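Long-range contact in aromatic-amino-acid aminotransferase (Burkholderia pseudomallei, PDB 4F4E), which probably transfers amino groups between aromatic amino acids such as tyrosine and 2-oxoglutarate, using pyridoxal 5'-phosphate as cofactor and working as a homodimer: residues P85-Y97 against K299-T311. Numbering follows the deposited sequence.
Sequences PRGYLPIDGIAAY and KRVIRTNYSNPPT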
ATOM      1  N   PRO A  85      10.866  -8.832 -15.390  1.00 28.16           N
ATOM      2  CA  PRO A  85      10.915  -9.400 -14.027  1.00 27.35           C
ATOM      3  C   PRO A  85      10.272  -8.418 -13.065  1.00 25.64           C
ATOM      4  O   PRO A  85      10.152  -7.209 -13.378  1.00 23.92           O
ATOM      5  CB  PRO A  85      12.415  -9.471 -13.723  1.00 28.94           C
ATOM      6  CG  PRO A  85      12.980  -8.302 -14.507  1.00 29.26           C
ATOM      7  CD  PRO A  85      12.165  -8.247 -15.793  1.00 29.86           C
ATOM      8  N   ARG A  86       9.897  -8.914 -11.895  1.00 23.00           N
ATOM      9  CA  ARG A  86       9.107  -8.088 -10.987  1.00 20.39           C
ATOM     10  C   ARG A  86       9.697  -8.160  -9.575  1.00 18.82           C
ATOM     11  O   ARG A  86       8.937  -8.485  -8.620  1.00 17.18           O
ATOM     12  CB  ARG A  86       7.622  -8.519 -11.023  1.00 21.65           C
ATOM     13  CG  ARG A  86       6.659  -7.341 -11.160  1.00 21.29           C
ATOM     14  CD  ARG A  86       6.813  -6.607 -12.523  1.00 21.65           C
ATOM     15  NE  ARG A  86       6.718  -7.528 -13.679  1.00 20.25           N
ATOM     16  CZ  ARG A  86       5.573  -7.938 -14.252  1.00 21.75           C
ATOM     17  NH1 ARG A  86       4.363  -7.500 -13.848  1.00 21.30           N
ATOM     18  NH2 ARG A  86       5.637  -8.777 -15.283  1.00 21.22           N
ATOM     19  N   GLY A  87      11.015  -7.864  -9.495  1.00 14.91           N
ATOM     20  CA  GLY A  87      11.703  -7.530  -8.225  1.00 13.69           C
ATOM     21  C   GLY A  87      11.173  -6.270  -7.557  1.00 11.58           C
ATOM     22  O   GLY A  87      10.244  -5.651  -8.064  1.00 11.03           O
ATOM     23  N   TYR A  88      11.727  -5.900  -6.396  1.00 10.41           N
ATOM     24  CA  TYR A  88      11.197  -4.808  -5.629  1.00  9.68           C
ATOM     25  C   TYR A  88      11.574  -3.491  -6.262  1.00  9.54           C
ATOM     26  O   TYR A  88      12.707  -3.335  -6.766  1.00  9.73           O
ATOM     27  CB  TYR A  88      11.744  -4.813  -4.221  1.00  9.52           C
ATOM     28  CG  TYR A  88      11.306  -5.966  -3.340  1.00  9.22           C
ATOM     29  CD1 TYR A  88      10.018  -6.049  -2.887  1.00  9.08           C
ATOM     30  CD2 TYR A  88      12.190  -6.978  -2.973  1.00  9.80           C
ATOM     31  CE1 TYR A  88       9.616  -7.072  -2.030  1.00  9.08           C
ATOM     32  CE2 TYR A  88      11.790  -8.018  -2.146  1.00  9.69           C
ATOM     33  CZ  TYR A  88      10.486  -8.062  -1.676  1.00  9.65           C
ATOM     34  OH  TYR A  88      10.076  -9.105  -0.814  1.00 10.02           O
ATOM     35  N   LEU A  89      10.651  -2.544  -6.190  1.00  8.87           N
ATOM     36  CA  LEU A  89      10.941  -1.158  -6.492  1.00  9.02           C
ATOM     37  C   LEU A  89      11.706  -0.560  -5.301  1.00  8.91           C
ATOM     38  O   LEU A  89      11.584  -1.058  -4.166  1.00  8.57           O
ATOM     39  CB  LEU A  89       9.667  -0.349  -6.712  1.00  8.90           C
ATOM     40  CG  LEU A  89       8.818  -0.661  -7.944  1.00  9.23           C
ATOM     41  CD1 LEU A  89       7.613   0.294  -8.013  1.00  9.20           C
ATOM     42  CD2 LEU A  89       9.674  -0.598  -9.205  1.00 10.11           C
ATOM     43  N   PRO A  90      12.425   0.567  -5.529  1.00  9.01           N
ATOM     44  CA  PRO A  90      12.894   1.377  -4.413  1.00  8.95           C
ATOM     45  C   PRO A  90      11.765   1.774  -3.462  1.00  8.69           C
ATOM     46  O   PRO A  90      10.571   1.740  -3.837  1.00  7.95           O
ATOM     47  CB  PRO A  90      13.433   2.638  -5.127  1.00  9.18           C
ATOM     48  CG  PRO A  90      13.868   2.132  -6.430  1.00  9.36           C
ATOM     49  CD  PRO A  90      12.718   1.235  -6.792  1.00  9.30           C
ATOM     50  N   ILE A  91      12.141   2.134  -2.214  1.00  8.65           N
ATOM     51  CA  ILE A  91      11.190   2.461  -1.188  1.00  8.45           C
ATOM     52  C   ILE A  91      10.305   3.602  -1.652  1.00  8.32           C
ATOM     53  O   ILE A  91       9.085   3.592  -1.419  1.00  7.56           O
ATOM     54  CB  ILE A  91      11.876   2.795   0.154  1.00  8.76           C
ATOM     55  CG1 ILE A  91      12.590   1.552   0.741  1.00  9.24           C
ATOM     56  CG2 ILE A  91      10.869   3.380   1.155  1.00  8.71           C
ATOM     57  CD1 ILE A  91      13.499   1.936   1.930  1.00  9.68           C
ATOM     58  N   ASP A  92      10.913   4.560  -2.373  1.00  8.31           N
ATOM     59  CA  ASP A  92      10.202   5.722  -2.853  1.00  8.56           C
ATOM     60  C   ASP A  92       9.706   5.602  -4.281  1.00  8.30           C
ATOM     61  O   ASP A  92       9.367   6.590  -4.897  1.00  8.77           O
ATOM     62  CB  ASP A  92      11.064   6.995  -2.726  1.00  9.09           C
ATOM     63  CG  ASP A  92      12.461   6.848  -3.313  1.00  9.78           C
ATOM     64  OD1 ASP A  92      12.876   5.745  -3.724  1.00 10.28           O
ATOM     65  OD2 ASP A  92      13.190   7.878  -3.297  1.00 10.66           O
ATOM     66  N   GLY A  93       9.762   4.407  -4.815  1.00  8.42           N
ATOM     67  CA  GLY A  93       9.110   4.066  -6.097  1.00  7.96           C
ATOM     68  C   GLY A  93       9.998   4.269  -7.301  1.00  7.83           C
ATOM     69  O   GLY A  93      11.221   4.372  -7.202  1.00  7.88           O
ATOM     70  N   ILE A  94       9.371   4.283  -8.462  1.00  7.57           N
ATOM     71  CA  ILE A  94      10.070   4.381  -9.752  1.00  8.08           C
ATOM     72  C   ILE A  94      10.610   5.791  -9.896  1.00  8.20           C
ATOM     73  O   ILE A  94       9.874   6.738  -9.878  1.00  8.33           O
ATOM     74  CB  ILE A  94       9.115   4.059 -10.926  1.00  8.00           C
ATOM     75  CG1 ILE A  94       8.579   2.629 -10.791  1.00  7.96           C
ATOM     76  CG2 ILE A  94       9.841   4.241 -12.273  1.00  8.08           C
ATOM     77  CD1 ILE A  94       7.294   2.421 -11.530  1.00  8.24           C
ATOM     78  N   ALA A  95      11.926   5.936 -10.010  1.00  8.59           N
ATOM     79  CA  ALA A  95      12.513   7.253 -10.013  1.00  8.85           C
ATOM     80  C   ALA A  95      11.998   8.136 -11.157  1.00  9.01           C
ATOM     81  O   ALA A  95      11.721   9.335 -10.970  1.00  9.65           O
ATOM     82  CB  ALA A  95      14.028   7.127 -10.076  1.00  9.07           C
ATOM     83  N   ALA A  96      11.843   7.569 -12.345  1.00  9.40           N
ATOM     84  CA  ALA A  96      11.372   8.350 -13.500  1.00  9.41           C
ATOM     85  C   ALA A  96       9.942   8.834 -13.260  1.00  9.12           C
ATOM     86  O   ALA A  96       9.568   9.910 -13.751  1.00  9.10           O
ATOM     87  CB  ALA A  96      11.410   7.501 -14.799  1.00  9.86           C
ATOM     88  N   TYR A  97       9.130   8.001 -12.598  1.00  8.62           N
ATOM     89  CA  TYR A  97       7.748   8.376 -12.240  1.00  8.28           C
ATOM     90  C   TYR A  97       7.796   9.555 -11.277  1.00  8.25           C
ATOM     91  O   TYR A  97       7.115  10.562 -11.497  1.00  8.32           O
ATOM     92  CB  TYR A  97       7.017   7.206 -11.555  1.00  7.92           C
ATOM     93  CG  TYR A  97       5.718   7.526 -10.865  1.00  7.62           C
ATOM     94  CD1 TYR A  97       4.501   7.449 -11.546  1.00  7.63           C
ATOM     95  CD2 TYR A  97       5.680   7.830  -9.530  1.00  7.42           C
ATOM     96  CE1 TYR A  97       3.318   7.730 -10.898  1.00  7.66           C
ATOM     97  CE2 TYR A  97       4.515   8.126  -8.887  1.00  7.35           C
ATOM     98  CZ  TYR A  97       3.310   8.043  -9.565  1.00  7.55           C
ATOM     99  OH  TYR A  97       2.126   8.270  -8.897  1.00  8.16           O
ATOM    100  N   LYS A 299      11.433   7.538   3.859  1.00 11.50           N
ATOM    101  CA  LYS A 299      11.715   6.138   3.569  1.00 11.78           C
ATOM    102  C   LYS A 299      11.471   5.230   4.767  1.00 11.75           C
ATOM    103  O   LYS A 299      10.947   4.138   4.569  1.00 11.58           O
ATOM    104  CB  LYS A 299      13.105   5.937   2.983  1.00 11.68           C
ATOM    105  CG  LYS A 299      13.206   6.452   1.551  1.00 11.74           C
ATOM    106  CD  LYS A 299      14.607   6.230   1.011  1.00 12.40           C
ATOM    107  CE  LYS A 299      14.771   6.640  -0.431  1.00 12.63           C
ATOM    108  NZ  LYS A 299      16.227   6.571  -0.781  1.00 12.74           N
ATOM    109  N   ARG A 300      11.788   5.670   5.983  1.00 12.19           N
ATOM    110  CA  ARG A 300      11.510   4.852   7.154  1.00 13.06           C
ATOM    111  C   ARG A 300      10.038   4.641   7.359  1.00 12.03           C
ATOM    112  O   ARG A 300       9.603   3.548   7.672  1.00 11.10           O
ATOM    113  CB  ARG A 300      12.110   5.428   8.433  1.00 15.56           C
ATOM    114  CG  ARG A 300      13.622   5.500   8.382  1.00 18.75           C
ATOM    115  CD  ARG A 300      14.160   6.195   9.633  1.00 22.07           C
ATOM    116  NE  ARG A 300      13.624   5.513  10.791  1.00 25.75           N
ATOM    117  CZ  ARG A 300      13.495   6.036  11.996  1.00 29.47           C
ATOM    118  NH1 ARG A 300      13.888   7.281  12.249  1.00 31.26           N
ATOM    119  NH2 ARG A 300      12.959   5.292  12.952  1.00 30.70           N
ATOM    120  N   VAL A 301       9.268   5.715   7.178  1.00 11.17           N
ATOM    121  CA  VAL A 301       7.827   5.686   7.365  1.00 10.93           C
ATOM    122  C   VAL A 301       7.124   4.790   6.316  1.00 10.30           C
ATOM    123  O   VAL A 301       6.164   4.107   6.610  1.00  9.62           O
ATOM    124  CB  VAL A 301       7.320   7.150   7.301  1.00 11.46           C
ATOM    125  CG1 VAL A 301       5.879   7.231   6.983  1.00 11.31           C
ATOM    126  CG2 VAL A 301       7.662   7.879   8.626  1.00 12.54           C
ATOM    127  N   ILE A 302       7.651   4.780   5.085  1.00  9.61           N
ATOM    128  CA  ILE A 302       7.132   3.878   4.060  1.00  9.44           C
ATOM    129  C   ILE A 302       7.538   2.434   4.363  1.00 10.21           C
ATOM    130  O   ILE A 302       6.739   1.507   4.283  1.00  9.28           O
ATOM    131  CB  ILE A 302       7.721   4.259   2.679  1.00  9.38           C
ATOM    132  CG1 ILE A 302       7.129   5.577   2.196  1.00  9.12           C
ATOM    133  CG2 ILE A 302       7.455   3.179   1.646  1.00  9.16           C
ATOM    134  CD1 ILE A 302       8.048   6.254   1.130  1.00  9.21           C
ATOM    135  N   ARG A 303       8.804   2.233   4.708  1.00 11.26           N
ATOM    136  CA  ARG A 303       9.324   0.888   4.767  1.00 12.68           C
ATOM    137  C   ARG A 303       8.612   0.107   5.860  1.00 11.87           C
ATOM    138  O   ARG A 303       8.400  -1.085   5.681  1.00 11.02           O
ATOM    139  CB  ARG A 303      10.857   0.875   5.027  1.00 15.93           C
ATOM    140  CG  ARG A 303      11.388  -0.522   5.198  1.00 20.98           C
ATOM    141  CD  ARG A 303      12.802  -0.753   4.668  1.00 27.42           C
ATOM    142  NE  ARG A 303      13.359  -1.955   5.305  1.00 33.76           N
ATOM    143  CZ  ARG A 303      13.001  -3.218   5.060  1.00 39.94           C
ATOM    144  NH1 ARG A 303      12.074  -3.536   4.144  1.00 41.85           N
ATOM    145  NH2 ARG A 303      13.601  -4.198   5.742  1.00 44.23           N
ATOM    146  N   THR A 304       8.299   0.766   6.987  1.00 10.43           N
ATOM    147  CA  THR A 304       7.626   0.088   8.085  1.00 10.48           C
ATOM    148  C   THR A 304       6.107   0.008   7.940  1.00  9.98           C
ATOM    149  O   THR A 304       5.394  -0.348   8.893  1.00  9.82           O
ATOM    150  CB  THR A 304       7.973   0.762   9.423  1.00 10.68           C
ATOM    151  OG1 THR A 304       7.624   2.146   9.350  1.00 10.28           O
ATOM    152  CG2 THR A 304       9.489   0.637   9.690  1.00 10.56           C
ATOM    153  N   ASN A 305       5.611   0.411   6.778  1.00  9.26           N
ATOM    154  CA  ASN A 305       4.187   0.348   6.482  1.00  8.65           C
ATOM    155  C   ASN A 305       4.009  -0.758   5.410  1.00  8.65           C
ATOM    156  O   ASN A 305       3.393  -1.815   5.675  1.00  8.03           O
ATOM    157  CB  ASN A 305       3.724   1.730   6.020  1.00  8.43           C
ATOM    158  CG  ASN A 305       2.242   1.785   5.659  1.00  8.22           C
ATOM    159  OD1 ASN A 305       1.597   0.744   5.461  1.00  8.10           O
ATOM    160  ND2 ASN A 305       1.674   3.009   5.605  1.00  7.92           N
ATOM    161  N   TYR A 306       4.599  -0.567   4.222  1.00  8.15           N
ATOM    162  CA  TYR A 306       4.357  -1.566   3.144  1.00  8.28           C
ATOM    163  C   TYR A 306       5.624  -1.905   2.317  1.00  8.86           C
ATOM    164  O   TYR A 306       5.522  -2.583   1.284  1.00  8.75           O
ATOM    165  CB  TYR A 306       3.225  -1.113   2.220  1.00  7.82           C
ATOM    166  CG  TYR A 306       3.452   0.261   1.641  1.00  7.74           C
ATOM    167  CD1 TYR A 306       4.253   0.451   0.533  1.00  7.79           C
ATOM    168  CD2 TYR A 306       2.941   1.368   2.267  1.00  7.56           C
ATOM    169  CE1 TYR A 306       4.514   1.731   0.081  1.00  7.71           C
ATOM    170  CE2 TYR A 306       3.210   2.653   1.833  1.00  7.42           C
ATOM    171  CZ  TYR A 306       3.997   2.824   0.720  1.00  7.52           C
ATOM    172  OH  TYR A 306       4.217   4.120   0.233  1.00  7.66           O
ATOM    173  N   SER A 307       6.783  -1.462   2.820  1.00  9.50           N
ATOM    174  CA  SER A 307       8.119  -1.801   2.305  1.00  9.73           C
ATOM    175  C   SER A 307       8.479  -0.972   1.072  1.00  9.29           C
ATOM    176  O   SER A 307       9.486  -0.222   1.059  1.00  9.27           O
ATOM    177  CB  SER A 307       8.229  -3.301   2.007  1.00 10.59           C
ATOM    178  OG  SER A 307       9.546  -3.673   2.166  1.00 12.54           O
ATOM    179  N   ASN A 308       7.682  -1.140   0.039  1.00  8.11           N
ATOM    180  CA  ASN A 308       7.915  -0.459  -1.218  1.00  7.97           C
ATOM    181  C   ASN A 308       6.615  -0.559  -2.016  1.00  7.54           C
ATOM    182  O   ASN A 308       5.764  -1.379  -1.692  1.00  7.28           O
ATOM    183  CB  ASN A 308       9.127  -1.060  -1.964  1.00  8.39           C
ATOM    184  CG  ASN A 308       9.166  -2.570  -1.897  1.00  8.43           C
ATOM    185  OD1 ASN A 308       8.280  -3.244  -2.463  1.00  8.48           O
ATOM    186  ND2 ASN A 308      10.183  -3.133  -1.149  1.00  8.47           N
ATOM    187  N   PRO A 309       6.394   0.338  -2.987  1.00  7.15           N
ATOM    188  CA  PRO A 309       5.089   0.359  -3.645  1.00  7.05           C
ATOM    189  C   PRO A 309       4.954  -0.594  -4.830  1.00  7.18           C
ATOM    190  O   PRO A 309       5.936  -1.126  -5.330  1.00  7.23           O
ATOM    191  CB  PRO A 309       4.963   1.838  -4.082  1.00  7.08           C
ATOM    192  CG  PRO A 309       6.372   2.182  -4.437  1.00  7.17           C
ATOM    193  CD  PRO A 309       7.273   1.402  -3.475  1.00  7.26           C
ATOM    194  N   PRO A 310       3.716  -0.805  -5.289  1.00  7.23           N
ATOM    195  CA  PRO A 310       3.479  -1.681  -6.425  1.00  7.53           C
ATOM    196  C   PRO A 310       3.928  -1.066  -7.724  1.00  7.84           C
ATOM    197  O   PRO A 310       4.026   0.171  -7.855  1.00  8.38           O
ATOM    198  CB  PRO A 310       1.948  -1.871  -6.400  1.00  7.46           C
ATOM    199  CG  PRO A 310       1.428  -0.634  -5.770  1.00  7.22           C
ATOM    200  CD  PRO A 310       2.473  -0.237  -4.764  1.00  7.30           C
ATOM    201  N   THR A 311       4.196  -1.914  -8.698  1.00  7.85           N
ATOM    202  CA  THR A 311       4.860  -1.507  -9.920  1.00  7.88           C
ATOM    203  C   THR A 311       3.887  -1.115 -11.025  1.00  7.71           C
ATOM    204  O   THR A 311       4.077  -0.076 -11.675  1.00  7.74           O
ATOM    205  CB  THR A 311       5.797  -2.614 -10.455  1.00  8.15           C
ATOM    206  OG1 THR A 311       6.831  -2.851  -9.498  1.00  8.23           O
ATOM    207  CG2 THR A 311       6.551  -2.154 -11.768  1.00  8.49           C
TER
HETATM  208  O   HOH W   1       8.975  -4.506 -10.272  1.00 13.35           O
HETATM  209  O   HOH W   2       7.986  -2.976  -5.102  1.00  7.94           O
HETATM  210  O   HOH W   3      13.067  -1.434  -1.832  1.00 22.26           O
HETATM  211  O   HOH W   4       6.216   4.175  -1.517  1.00  6.31           O
HETATM  212  O   HOH W   5      15.826   7.787  -3.558  1.00 18.28           O
HETATM  213  O   HOH W   6      15.415   4.890  -3.069  1.00 30.62           O
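I91 pushes its side chain into the corner where helix 288-303 ends and the chain turns back through S307 and N308. Its CB lies between the S307 carbonyl oxygen and K299 CG. Of the two branches, CG2, anti to the backbone N, presses on I302 CG2 at 3.5 Å, tighter than usual for two methyls, and also meets K299 O. CG1 passes the S307 carbonyl at 3.6 Å (CG1 to O), and the terminal CD1 comes to rest against CD of R303, a residue whose NH2 forms a salt bridge with E154 of the second subunit. The backbone of I91 belongs to a type I beta turn, P90 to G93, closed by G93 N to P90 O; P309 CD packs against P90 O at 3.3 Å, and its CG against G93 CA. K299 CE lies against D92 OD2, but NZ stays 4.2 Å from that oxygen, beyond a salt bridge, and two waters span the gap, each hydrogen-bonded to one carboxylate oxygen and to NZ. In this dimeric aminotransferase of class I the 85-94 loop reaches the active site of the partner: Y88 OH hydrogen-bonds the pyridoxal-lysine side chain of the second subunit. N308 sets its amide across the inner end of that tyrosine, OD1 near the ring plane at the CD1 edge (3.3 Å), ring and amide planes 59° apart. One water ties OD1 to L89 N and P309 O. L89 lays CG against T311 OG1 at 3.3 Å and CD1 over the P309 carbonyl. That threonine hydroxyl is held by G275 O of the second subunit and receives a bond from a water that also donates to G87 O.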